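Local coordinates for conserved protein (PDB 2NR4) that binds flavin mononucleotide (FMN), as a flavoprotein whose biological function is still unknown, at residues S78-D83 with E115-V120. Sequence-based numbering, arbitrary orientation.
Sequences SNVVYD and EAIAWV
Residues 78-83 and 115-120 run antiparallel, Ser78 facing Val120 as a hydrogen-bonded pair and Asn79 facing Trp119 as a non-hydrogen-bonded one. Ser78 N donates to Val120 O (2.9 Å), and Val120 N returns a bond to a lone pair of Ser78 O (3.1 Å). One step on, Val80 N meets Ala118 O at 2.9 Å in an almost straight bond (176° at the hydrogen). Val80 O, however, accepts from Ile117 N at 2.7 Å, so Ile117 and Ala118 together face the single residue Val80, as in a beta bulge; helical backbone angles at Ile117 accompany the offset, and Ala118 N is buried without a partner.

Ser78 OG takes the crowded position between N and carbonyl carbon (chi1 58°), turned to the face it shares with Val120. There Ser78 OG accepts a weak bond from Val120 N and donates to a water 2.7 Å away, which in turn donates to Ala118 O. On the Trp119 face, Asn79 OD1 lies 3.5 Å from Ala116 CB while accepting from Leu113 N; ND2 is held by Ile34 O and Ser36 OG, fixing the amide at both ends. Val80 CG1 packs obliquely against Ile117 CB, and Ile117 CG1 sits over one face of the Tyr82 ring, 4.2 Å from its centroid and 25° off the normal. An alanine at Tyr82 would remove the ring over which Ile117 CG1 lies and the hydroxyl bonded to Pro154 O of the second subunit, and would probably loosen the subunit contact there.

Strands 75-79 and 118-130 are neighbours in a closed six-stranded antiparallel barrel, consistent with the split barrel of FMN-binding proteins; the flavin lies about 11 Å from the Ser78 side chain.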
loop_
_atom_site.group_PDB
_atom_site.type_symbol
_atom_site.label_atom_id
_atom_site.label_comp_id
_atom_site.label_asym_id
_atom_site.label_seq_id
_atom_site.Cartn_x
_atom_site.Cartn_y
_atom_site.Cartn_z
ATOM N N SER A 78 -5.664 4.459 16.471
ATOM C CA SER A 78 -5.179 3.916 15.223
ATOM C C SER A 78 -3.832 3.235 15.427
ATOM O O SER A 78 -2.983 3.707 16.202
ATOM C CB SER A 78 -5.006 5.073 14.208
ATOM O OG SER A 78 -4.118 6.072 14.702
ATOM N N ASN A 79 -3.596 2.161 14.692
ATOM C CA ASN A 79 -2.294 1.490 14.596
ATOM C C ASN A 79 -1.956 1.215 13.129
ATOM O O ASN A 79 -2.654 0.423 12.465
ATOM C CB ASN A 79 -2.313 0.138 15.308
ATOM C CG ASN A 79 -2.628 0.293 16.803
ATOM O OD1 ASN A 79 -1.716 0.462 17.615
ATOM N ND2 ASN A 79 -3.916 0.321 17.147
ATOM N N VAL A 80 -0.880 1.827 12.663
ATOM C CA VAL A 80 -0.412 1.590 11.276
ATOM C C VAL A 80 0.360 0.291 11.242
ATOM O O VAL A 80 1.324 0.109 12.004
ATOM C CB VAL A 80 0.457 2.762 10.708
ATOM C CG1 VAL A 80 1.034 2.355 9.331
ATOM C CG2 VAL A 80 -0.375 4.060 10.626
ATOM N N VAL A 81 -0.088 -0.615 10.389
ATOM C CA VAL A 81 0.468 -1.958 10.292
ATOM C C VAL A 81 0.721 -2.257 8.797
ATOM O O VAL A 81 -0.182 -2.088 7.967
ATOM C CB VAL A 81 -0.551 -2.938 10.942
ATOM C CG1 VAL A 81 -0.366 -4.400 10.444
ATOM C CG2 VAL A 81 -0.575 -2.771 12.508
ATOM N N TYR A 82 1.936 -2.704 8.468
ATOM C CA TYR A 82 2.273 -3.122 7.090
ATOM C C TYR A 82 2.312 -4.650 6.971
ATOM O O TYR A 82 2.480 -5.174 5.890
ATOM C CB TYR A 82 3.652 -2.585 6.661
ATOM C CG TYR A 82 3.783 -1.080 6.694
ATOM C CD1 TYR A 82 2.733 -0.263 6.334
ATOM C CD2 TYR A 82 4.988 -0.487 7.041
ATOM C CE1 TYR A 82 2.866 1.131 6.342
ATOM C CE2 TYR A 82 5.124 0.891 7.064
ATOM C CZ TYR A 82 4.060 1.691 6.719
ATOM O OH TYR A 82 4.192 3.060 6.759
ATOM N N ASP A 83 2.095 -5.344 8.085
ATOM C CA ASP A 83 2.127 -6.793 8.124
ATOM C C ASP A 83 0.757 -7.410 7.794
ATOM O O ASP A 83 -0.201 -7.214 8.540
ATOM C CB ASP A 83 2.587 -7.207 9.523
ATOM C CG ASP A 83 2.661 -8.698 9.700
ATOM O OD1 ASP A 83 2.694 -9.488 8.687
ATOM O OD2 ASP A 83 2.703 -9.069 10.895
ATOM N N GLU A 115 3.392 -3.986 17.810
ATOM C CA GLU A 115 3.921 -4.063 16.453
ATOM C C GLU A 115 3.428 -2.914 15.551
ATOM O O GLU A 115 3.705 -2.909 14.356
ATOM C CB GLU A 115 3.597 -5.418 15.833
ATOM C CG GLU A 115 4.352 -6.614 16.467
ATOM C CD GLU A 115 5.877 -6.436 16.541
ATOM O OE1 GLU A 115 6.498 -5.894 15.588
ATOM O OE2 GLU A 115 6.469 -6.858 17.562
ATOM N N ALA A 116 2.728 -1.936 16.117
ATOM C CA ALA A 116 2.364 -0.740 15.344
ATOM C C ALA A 116 3.583 0.050 14.856
ATOM O O ALA A 116 4.567 0.249 15.581
ATOM C CB ALA A 116 1.457 0.168 16.149
ATOM N N ILE A 117 3.516 0.510 13.612
ATOM C CA ILE A 117 4.521 1.428 13.107
ATOM C C ILE A 117 4.373 2.792 13.785
ATOM O O ILE A 117 5.344 3.383 14.247
ATOM C CB ILE A 117 4.379 1.574 11.561
ATOM C CG1 ILE A 117 4.429 0.189 10.850
ATOM C CG2 ILE A 117 5.396 2.559 11.029
ATOM C CD1 ILE A 117 5.728 -0.509 10.949
ATOM N N ALA A 118 3.143 3.296 13.801
ATOM C CA ALA A 118 2.774 4.543 14.435
ATOM C C ALA A 118 1.362 4.400 15.016
ATOM O O ALA A 118 0.479 3.730 14.406
ATOM C CB ALA A 118 2.815 5.686 13.395
ATOM N N TRP A 119 1.117 5.036 16.168
ATOM C CA TRP A 119 -0.216 4.965 16.817
ATOM C C TRP A 119 -0.703 6.351 17.192
ATOM O O TRP A 119 0.122 7.270 17.436
ATOM C CB TRP A 119 -0.210 3.988 18.032
ATOM C CG TRP A 119 0.849 4.305 19.043
ATOM C CD1 TRP A 119 2.094 3.729 19.139
ATOM C CD2 TRP A 119 0.785 5.310 20.073
ATOM N NE1 TRP A 119 2.805 4.318 20.195
ATOM C CE2 TRP A 119 2.022 5.280 20.775
ATOM C CE3 TRP A 119 -0.208 6.213 20.491
ATOM C CZ2 TRP A 119 2.293 6.136 21.860
ATOM C CZ3 TRP A 119 0.064 7.061 21.559
ATOM C CH2 TRP A 119 1.319 7.026 22.216
ATOM N N VAL A 120 -2.018 6.528 17.203
ATOM C CA VAL A 120 -2.633 7.761 17.710
ATOM C C VAL A 120 -3.786 7.331 18.594
ATOM O O VAL A 120 -4.658 6.566 18.156
ATOM C CB VAL A 120 -3.181 8.682 16.578
ATOM C CG1 VAL A 120 -3.751 10.002 17.175
ATOM C CG2 VAL A 120 -2.076 8.983 15.523
HETATM O O HOH W 1 -1.676 5.659 13.582
#